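Protein of unknown function with a Fic domain (PDB 3CUC) is of unknown function but carries a Fic domain, the predominantly helical fold of the Fic/DOC family with its characteristic signature loop. Local coordinates at residues 10-14 with 214-218; 32-37 with 77-81; 101-105 with 130-134. All coordinates share one frame. Residues are numbered along the deposited sequence.

Interaction 1: 10-14 with 214-218; sequences LYSKW and YGYPM
Residues 10-14 are regular alpha helix, part of helix 6-16, with the backbone bond from Trp14 N to Leu10 O at 2.9 Å. Residues 214-218 form the irregular exit from helix 199-213: Tyr214 (phi/psi -98/25) is the first residue to leave helical values, Gly215 adopts a left-handed conformation (73/20), and Tyr216, Pro217 and Met218 (a selenomethionine) run extended. The helix ends in a Schellman motif with Gly215 at C-prime, pairing Tyr216 N with Leu211 O and Gly215 N with His212 O. The closest CA atoms, those of Tyr11 and Tyr216, are 8.2 Å apart.

One helical face supplies both partners, Tyr11 and Trp14, each with chi1 in t. The Tyr11 ring makes an offset stack with that of Tyr216 (chi1 m), with centroids 4.5 Å apart, planes inclined at 22° and Tyr11 CE1 3.4 Å from Tyr216 CZ. Trp14 is engaged both at its edge, by Gly215 O, and over one face, by Pro217. Its indole NE1 donates a nearly straight hydrogen bond to Gly215 O (3.2 Å, 173°), while Pro217 CD lies over the five-membered ring, 4.0 Å from its centroid and 28° off the normal, a CH-pi contact. Helix 256-277 adds Leu270 and Ala273 against Trp14 and Leu266 against Tyr216; Trp28 of helix 22-42 packs on Pro217.

The arrangement is a Schellman C-cap, here packed against two aromatic side chains of the first modelled helix, with the carbonyl of its C-prime glycine accepting a hydrogen bond from an indole.

Interaction 2: 32-37 with 77-81; sequences FKLEFN and HNVGL
This is a largely buried helix-helix packing with a polar cluster at one end, joining helix 22-42 to helix 68-89; the centre of the contact lies about 10 Å from the centre of the chain. The axes of the two segments approach to 10.5 Å and cross at 125°, obliquely antiparallel, with the CA atoms of Asn37 and Asn78 nearest at 6.3 Å. Leu81 (chi1 t, chi2 p) is a knob in the hole formed by Phe32, Lys33, Phe36 and Asn37; its CD2 lies 4.0 Å from Phe32 CE2 and its CD1 4.1 Å from Phe36 CD2. The Phe36 ring (chi1 t) also meets His77 obliquely, Phe36 CE2 to His77 CE1 3.6 Å. Asn37, chi1 m, accepts from His77 ND1 at OD1 (2.6 Å, 172°) and donates from ND2 to Asn78 OD1 (2.9 Å, 150°), with a weak bond from ND2 back to Lys33 O (2.7 Å). One buried amide thus uses both its donor and its acceptor across the interface, adding directional specificity to the apolar packing.

Interaction 3: 101-105 with 130-134; sequences RELNR and VGEYK
Polar contacts bring helix 97-107 and the loop that follows it together. Segment 101-105 is alpha-helical, with Arg105 N bonded to Arg101 O at 2.9 Å; residues 130-134, which resume the model after an unmodelled gap, are irregular, with Gly131 at positive phi (74/18). The backbones come closest at the CA atoms of Arg105 and Gly131, 4.1 Å apart. Asn104 (chi1 t) accepts a hydrogen bond at OD1 from Gly131 N (2.9 Å, 163°), while its ND2 is bonded to Asp197 O.

The charged contacts centre on Arg101, whose side chain (m, t, p) reaches over the loop. Its NH2 forms a salt bridge with Glu132 OE2 at 3.1 Å, the hydrogen bond within it being weak. Arg101 CZ lies 4.4 Å from the centroid of the Tyr133 ring and 6° off its normal, a cation-pi contact. Tyr133 OH is held separately by Glu97.

Close packing around Gly131 completes the contact. Gly131 CA makes a CA-H...O contact with Arg101 O at 3.5 Å, and the Arg105 guanidinium has Gly131 CA over one face. A CB on Gly131 would fall 2.9 Å from Arg105 NE, a clash.

With Asn104 touching Phe195 and Tyr133 packing on Pro194, helix and loop together flank the HPFx(D/E)GNGR signature loop of the Fic fold.

Taken together, the three contacts link three parts of a predominantly helical fold. Interaction 2 lies between the others along one connected path of packing: Met218 of interaction 1 touches it through Met218 CB to Phe32 CZ (3.2 Å) and Met218 SE to Leu81 CD1 (4.0 Å), and Gly80 O meets Leu103 CD1 of interaction 3 at 3.8 Å. Interactions 1 and 3 do not touch: their centres are about 31 Å apart, on opposite sides of the chain's centre, and their nearest atoms about 11 Å apart. Both other contacts are nested in the loop closed by interaction 1. Two of the contacts reach the Fic signature, interaction 2 by His77 against Arg201 and interaction 3 by the hydrogen bond from Asn104 ND2 to Asp197 O.

Interaction 1: 10-14 with 214-218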
# COMPACT_ATOMS: atom_id res chain seq x y z
N LEU A 10 -13.89 -17.61 -1.23
CA LEU A 10 -14.29 -16.22 -1.22
C LEU A 10 -13.94 -15.55 -2.54
O LEU A 10 -14.76 -14.84 -3.11
CB LEU A 10 -13.61 -15.47 -0.07
CG LEU A 10 -14.14 -15.70 1.35
CD1 LEU A 10 -13.25 -14.97 2.37
CD2 LEU A 10 -15.59 -15.25 1.49
N TYR A 11 -12.72 -15.79 -3.03
CA TYR A 11 -12.30 -15.26 -4.33
C TYR A 11 -13.20 -15.75 -5.47
O TYR A 11 -13.65 -14.96 -6.29
CB TYR A 11 -10.86 -15.67 -4.64
CG TYR A 11 -10.38 -15.07 -5.94
CD1 TYR A 11 -10.17 -13.69 -6.04
CD2 TYR A 11 -10.17 -15.85 -7.07
CE1 TYR A 11 -9.75 -13.12 -7.23
CE2 TYR A 11 -9.75 -15.29 -8.26
CZ TYR A 11 -9.54 -13.92 -8.34
OH TYR A 11 -9.13 -13.34 -9.51
N SER A 12 -13.44 -17.05 -5.51
CA SER A 12 -14.32 -17.64 -6.50
C SER A 12 -15.70 -16.99 -6.48
O SER A 12 -16.25 -16.69 -7.54
CB SER A 12 -14.47 -19.14 -6.25
OG SER A 12 -15.50 -19.67 -7.06
N LYS A 13 -16.24 -16.78 -5.29
CA LYS A 13 -17.56 -16.17 -5.14
C LYS A 13 -17.53 -14.73 -5.65
O LYS A 13 -18.47 -14.27 -6.29
CB LYS A 13 -18.00 -16.19 -3.68
CG LYS A 13 -19.39 -15.60 -3.42
CD LYS A 13 -20.49 -16.50 -3.97
CE LYS A 13 -21.87 -15.86 -3.82
NZ LYS A 13 -22.93 -16.84 -4.19
N TRP A 14 -16.44 -14.04 -5.34
CA TRP A 14 -16.26 -12.65 -5.76
C TRP A 14 -16.24 -12.54 -7.28
O TRP A 14 -16.96 -11.72 -7.84
CB TRP A 14 -14.97 -12.08 -5.15
CG TRP A 14 -14.42 -10.85 -5.81
CD1 TRP A 14 -13.28 -10.76 -6.55
CD2 TRP A 14 -14.95 -9.52 -5.73
NE1 TRP A 14 -13.08 -9.47 -6.96
CE2 TRP A 14 -14.08 -8.69 -6.47
CE3 TRP A 14 -16.07 -8.96 -5.12
CZ2 TRP A 14 -14.31 -7.32 -6.61
CZ3 TRP A 14 -16.30 -7.60 -5.26
CH2 TRP A 14 -15.42 -6.79 -6.00
N TYR A 214 -4.99 -6.82 -11.08
CA TYR A 214 -5.40 -8.20 -11.32
C TYR A 214 -6.80 -8.52 -10.80
O TYR A 214 -7.13 -9.66 -10.53
CB TYR A 214 -4.34 -9.16 -10.75
CG TYR A 214 -2.98 -8.96 -11.40
CD1 TYR A 214 -2.78 -9.27 -12.74
CD2 TYR A 214 -1.92 -8.42 -10.69
CE1 TYR A 214 -1.56 -9.07 -13.35
CE2 TYR A 214 -0.69 -8.22 -11.30
CZ TYR A 214 -0.52 -8.55 -12.64
OH TYR A 214 0.69 -8.35 -13.26
N GLY A 215 -7.65 -7.50 -10.68
CA GLY A 215 -9.07 -7.70 -10.40
C GLY A 215 -9.44 -8.13 -8.99
O GLY A 215 -10.52 -8.67 -8.77
N TYR A 216 -8.55 -7.91 -8.03
CA TYR A 216 -8.86 -8.19 -6.64
C TYR A 216 -9.35 -6.91 -5.98
O TYR A 216 -8.97 -5.82 -6.40
CB TYR A 216 -7.63 -8.69 -5.89
CG TYR A 216 -7.21 -10.11 -6.21
CD1 TYR A 216 -6.81 -10.46 -7.49
CD2 TYR A 216 -7.18 -11.08 -5.21
CE1 TYR A 216 -6.42 -11.76 -7.78
CE2 TYR A 216 -6.78 -12.38 -5.49
CZ TYR A 216 -6.40 -12.72 -6.77
OH TYR A 216 -6.01 -14.00 -7.03
N PRO A 217 -10.19 -7.04 -4.94
CA PRO A 217 -10.55 -5.85 -4.19
C PRO A 217 -9.37 -5.38 -3.36
O PRO A 217 -8.63 -6.21 -2.82
CB PRO A 217 -11.66 -6.34 -3.26
CG PRO A 217 -11.37 -7.78 -3.08
CD PRO A 217 -10.82 -8.24 -4.39
N MSE A 218 -9.18 -4.08 -3.27
CA MSE A 218 -8.05 -3.52 -2.56
C MSE A 218 -8.20 -3.72 -1.05
O MSE A 218 -9.31 -3.92 -0.55
CB MSE A 218 -7.87 -2.06 -2.95
CG MSE A 218 -7.35 -1.90 -4.36
SE MSE A 218 -7.26 -0.08 -4.93
CE MSE A 218 -9.18 0.31 -5.17

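Interaction 2: 32-37 with 77-81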
# COMPACT_ATOMS: atom_id res chain seq x y z
N PHE A 32 -14.23 1.97 0.94
CA PHE A 32 -12.81 1.67 0.83
C PHE A 32 -11.96 2.95 0.80
O PHE A 32 -10.97 3.06 1.53
CB PHE A 32 -12.50 0.81 -0.39
CG PHE A 32 -11.03 0.67 -0.63
CD1 PHE A 32 -10.28 -0.23 0.09
CD2 PHE A 32 -10.40 1.50 -1.54
CE1 PHE A 32 -8.92 -0.33 -0.11
CE2 PHE A 32 -9.04 1.41 -1.74
CZ PHE A 32 -8.30 0.50 -1.02
N LYS A 33 -12.35 3.90 -0.04
CA LYS A 33 -11.65 5.18 -0.16
C LYS A 33 -11.48 5.83 1.22
O LYS A 33 -10.42 6.34 1.58
CB LYS A 33 -12.42 6.14 -1.06
CG LYS A 33 -11.62 7.35 -1.53
CD LYS A 33 -12.39 8.18 -2.57
CE LYS A 33 -13.47 9.04 -1.90
NZ LYS A 33 -14.09 10.01 -2.86
N LEU A 34 -12.57 5.79 1.97
CA LEU A 34 -12.60 6.36 3.29
C LEU A 34 -11.61 5.64 4.20
O LEU A 34 -10.69 6.26 4.77
CB LEU A 34 -14.02 6.21 3.85
CG LEU A 34 -14.55 7.32 4.74
CD1 LEU A 34 -13.54 7.68 5.82
CD2 LEU A 34 -14.93 8.51 3.85
N GLU A 35 -11.77 4.33 4.32
CA GLU A 35 -11.01 3.55 5.29
C GLU A 35 -9.53 3.44 4.94
O GLU A 35 -8.69 3.43 5.83
CB GLU A 35 -11.63 2.17 5.44
CG GLU A 35 -13.02 2.22 6.05
CD GLU A 35 -13.27 1.12 7.07
OE1 GLU A 35 -12.80 -0.02 6.85
OE2 GLU A 35 -13.94 1.40 8.09
N PHE A 36 -9.23 3.36 3.65
CA PHE A 36 -7.85 3.26 3.21
C PHE A 36 -7.11 4.57 3.49
O PHE A 36 -6.06 4.56 4.12
CB PHE A 36 -7.75 2.90 1.73
CG PHE A 36 -6.35 2.77 1.24
CD1 PHE A 36 -5.44 1.96 1.91
CD2 PHE A 36 -5.92 3.46 0.11
CE1 PHE A 36 -4.13 1.83 1.46
CE2 PHE A 36 -4.60 3.33 -0.34
CZ PHE A 36 -3.71 2.52 0.34
N ASN A 37 -7.68 5.68 3.03
CA ASN A 37 -7.07 6.99 3.26
C ASN A 37 -6.86 7.26 4.75
O ASN A 37 -5.78 7.69 5.17
CB ASN A 37 -7.91 8.11 2.62
CG ASN A 37 -7.71 8.20 1.10
OD1 ASN A 37 -6.58 8.34 0.63
ND2 ASN A 37 -8.81 8.15 0.35
N HIS A 77 -3.00 12.06 -0.62
CA HIS A 77 -3.01 10.60 -0.59
C HIS A 77 -4.18 10.03 -1.39
O HIS A 77 -4.05 9.00 -2.04
CB HIS A 77 -3.06 10.09 0.84
CG HIS A 77 -2.94 8.60 0.95
ND1 HIS A 77 -4.03 7.77 0.87
CD2 HIS A 77 -1.86 7.80 1.12
CE1 HIS A 77 -3.63 6.52 0.99
NE2 HIS A 77 -2.32 6.51 1.15
N ASN A 78 -5.33 10.70 -1.34
CA ASN A 78 -6.47 10.24 -2.12
C ASN A 78 -6.25 10.44 -3.62
O ASN A 78 -6.74 9.66 -4.42
CB ASN A 78 -7.75 10.94 -1.69
CG ASN A 78 -8.96 10.39 -2.39
OD1 ASN A 78 -9.20 9.20 -2.37
ND2 ASN A 78 -9.73 11.27 -3.03
N VAL A 79 -5.52 11.50 -3.98
CA VAL A 79 -5.12 11.70 -5.37
C VAL A 79 -4.17 10.56 -5.75
O VAL A 79 -4.24 10.03 -6.85
CB VAL A 79 -4.44 13.09 -5.60
CG1 VAL A 79 -3.86 13.19 -7.00
CG2 VAL A 79 -5.45 14.22 -5.35
N GLY A 80 -3.30 10.19 -4.82
CA GLY A 80 -2.43 9.03 -5.00
C GLY A 80 -3.20 7.75 -5.25
O GLY A 80 -2.82 6.98 -6.13
N LEU A 81 -4.26 7.51 -4.49
CA LEU A 81 -5.09 6.32 -4.70
C LEU A 81 -5.67 6.32 -6.11
O LEU A 81 -5.56 5.34 -6.83
CB LEU A 81 -6.22 6.23 -3.66
CG LEU A 81 -7.30 5.15 -3.87
CD1 LEU A 81 -6.66 3.77 -3.92
CD2 LEU A 81 -8.38 5.21 -2.78

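Interaction 3: 101-105 with 130-134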
# COMPACT_ATOMS: atom_id res chain seq x y z
N ARG A 101 8.01 7.77 -8.19
CA ARG A 101 8.52 9.09 -7.82
C ARG A 101 7.40 10.12 -7.85
O ARG A 101 7.27 10.93 -6.94
CB ARG A 101 9.67 9.50 -8.75
CG ARG A 101 10.90 8.58 -8.69
CD ARG A 101 11.77 8.68 -9.94
NE ARG A 101 12.66 9.83 -9.85
CZ ARG A 101 13.85 9.82 -9.27
NH1 ARG A 101 14.35 8.71 -8.74
NH2 ARG A 101 14.57 10.94 -9.22
N GLU A 102 6.58 10.08 -8.90
CA GLU A 102 5.43 10.98 -9.01
C GLU A 102 4.43 10.73 -7.87
O GLU A 102 3.76 11.65 -7.41
CB GLU A 102 4.74 10.79 -10.37
CG GLU A 102 3.63 11.81 -10.66
CD GLU A 102 4.15 13.24 -10.74
OE1 GLU A 102 5.00 13.51 -11.61
OE2 GLU A 102 3.70 14.09 -9.94
N LEU A 103 4.35 9.48 -7.44
CA LEU A 103 3.49 9.10 -6.32
C LEU A 103 3.96 9.77 -5.04
O LEU A 103 3.15 10.32 -4.29
CB LEU A 103 3.49 7.57 -6.15
CG LEU A 103 2.23 6.89 -5.61
CD1 LEU A 103 0.96 7.34 -6.35
CD2 LEU A 103 2.39 5.38 -5.70
N ASN A 104 5.26 9.74 -4.80
CA ASN A 104 5.85 10.39 -3.63
C ASN A 104 5.62 11.91 -3.67
O ASN A 104 5.16 12.51 -2.70
CB ASN A 104 7.34 10.09 -3.55
CG ASN A 104 7.96 10.56 -2.25
OD1 ASN A 104 8.59 11.62 -2.21
ND2 ASN A 104 7.76 9.79 -1.19
N ARG A 105 5.95 12.50 -4.82
CA ARG A 105 5.73 13.93 -5.04
C ARG A 105 4.28 14.31 -4.74
O ARG A 105 4.02 15.35 -4.16
CB ARG A 105 6.08 14.27 -6.50
CG ARG A 105 6.02 15.77 -6.86
CD ARG A 105 6.55 16.04 -8.30
NE ARG A 105 7.93 15.57 -8.49
CZ ARG A 105 8.32 14.50 -9.21
NH1 ARG A 105 7.44 13.75 -9.86
NH2 ARG A 105 9.61 14.19 -9.29
N VAL A 130 10.70 16.47 -2.12
CA VAL A 130 9.78 15.38 -2.43
C VAL A 130 9.90 14.89 -3.88
O VAL A 130 10.28 15.65 -4.77
CB VAL A 130 8.31 15.78 -2.17
CG1 VAL A 130 8.05 15.97 -0.68
CG2 VAL A 130 7.95 17.04 -2.96
N GLY A 131 9.57 13.61 -4.08
CA GLY A 131 9.68 12.97 -5.40
C GLY A 131 11.10 12.66 -5.84
O GLY A 131 11.34 12.42 -7.03
N GLU A 132 12.03 12.64 -4.89
CA GLU A 132 13.45 12.41 -5.16
C GLU A 132 13.99 11.40 -4.16
O GLU A 132 13.59 11.41 -2.99
CB GLU A 132 14.22 13.72 -5.03
CG GLU A 132 14.00 14.70 -6.17
CD GLU A 132 14.80 14.35 -7.41
OE1 GLU A 132 16.04 14.54 -7.40
OE2 GLU A 132 14.19 13.91 -8.41
N TYR A 133 14.90 10.54 -4.60
CA TYR A 133 15.47 9.51 -3.72
C TYR A 133 16.29 10.13 -2.57
O TYR A 133 16.76 11.26 -2.67
CB TYR A 133 16.32 8.50 -4.51
CG TYR A 133 15.58 7.59 -5.49
CD1 TYR A 133 14.22 7.29 -5.35
CD2 TYR A 133 16.27 6.99 -6.54
CE1 TYR A 133 13.56 6.44 -6.26
CE2 TYR A 133 15.63 6.13 -7.45
CZ TYR A 133 14.28 5.86 -7.31
OH TYR A 133 13.66 5.02 -8.21
N LYS A 134 16.44 9.37 -1.48
CA LYS A 134 17.13 9.81 -0.26
C LYS A 134 18.57 10.23 -0.55
O LYS A 134 19.25 9.58 -1.34
CB LYS A 134 17.15 8.68 0.78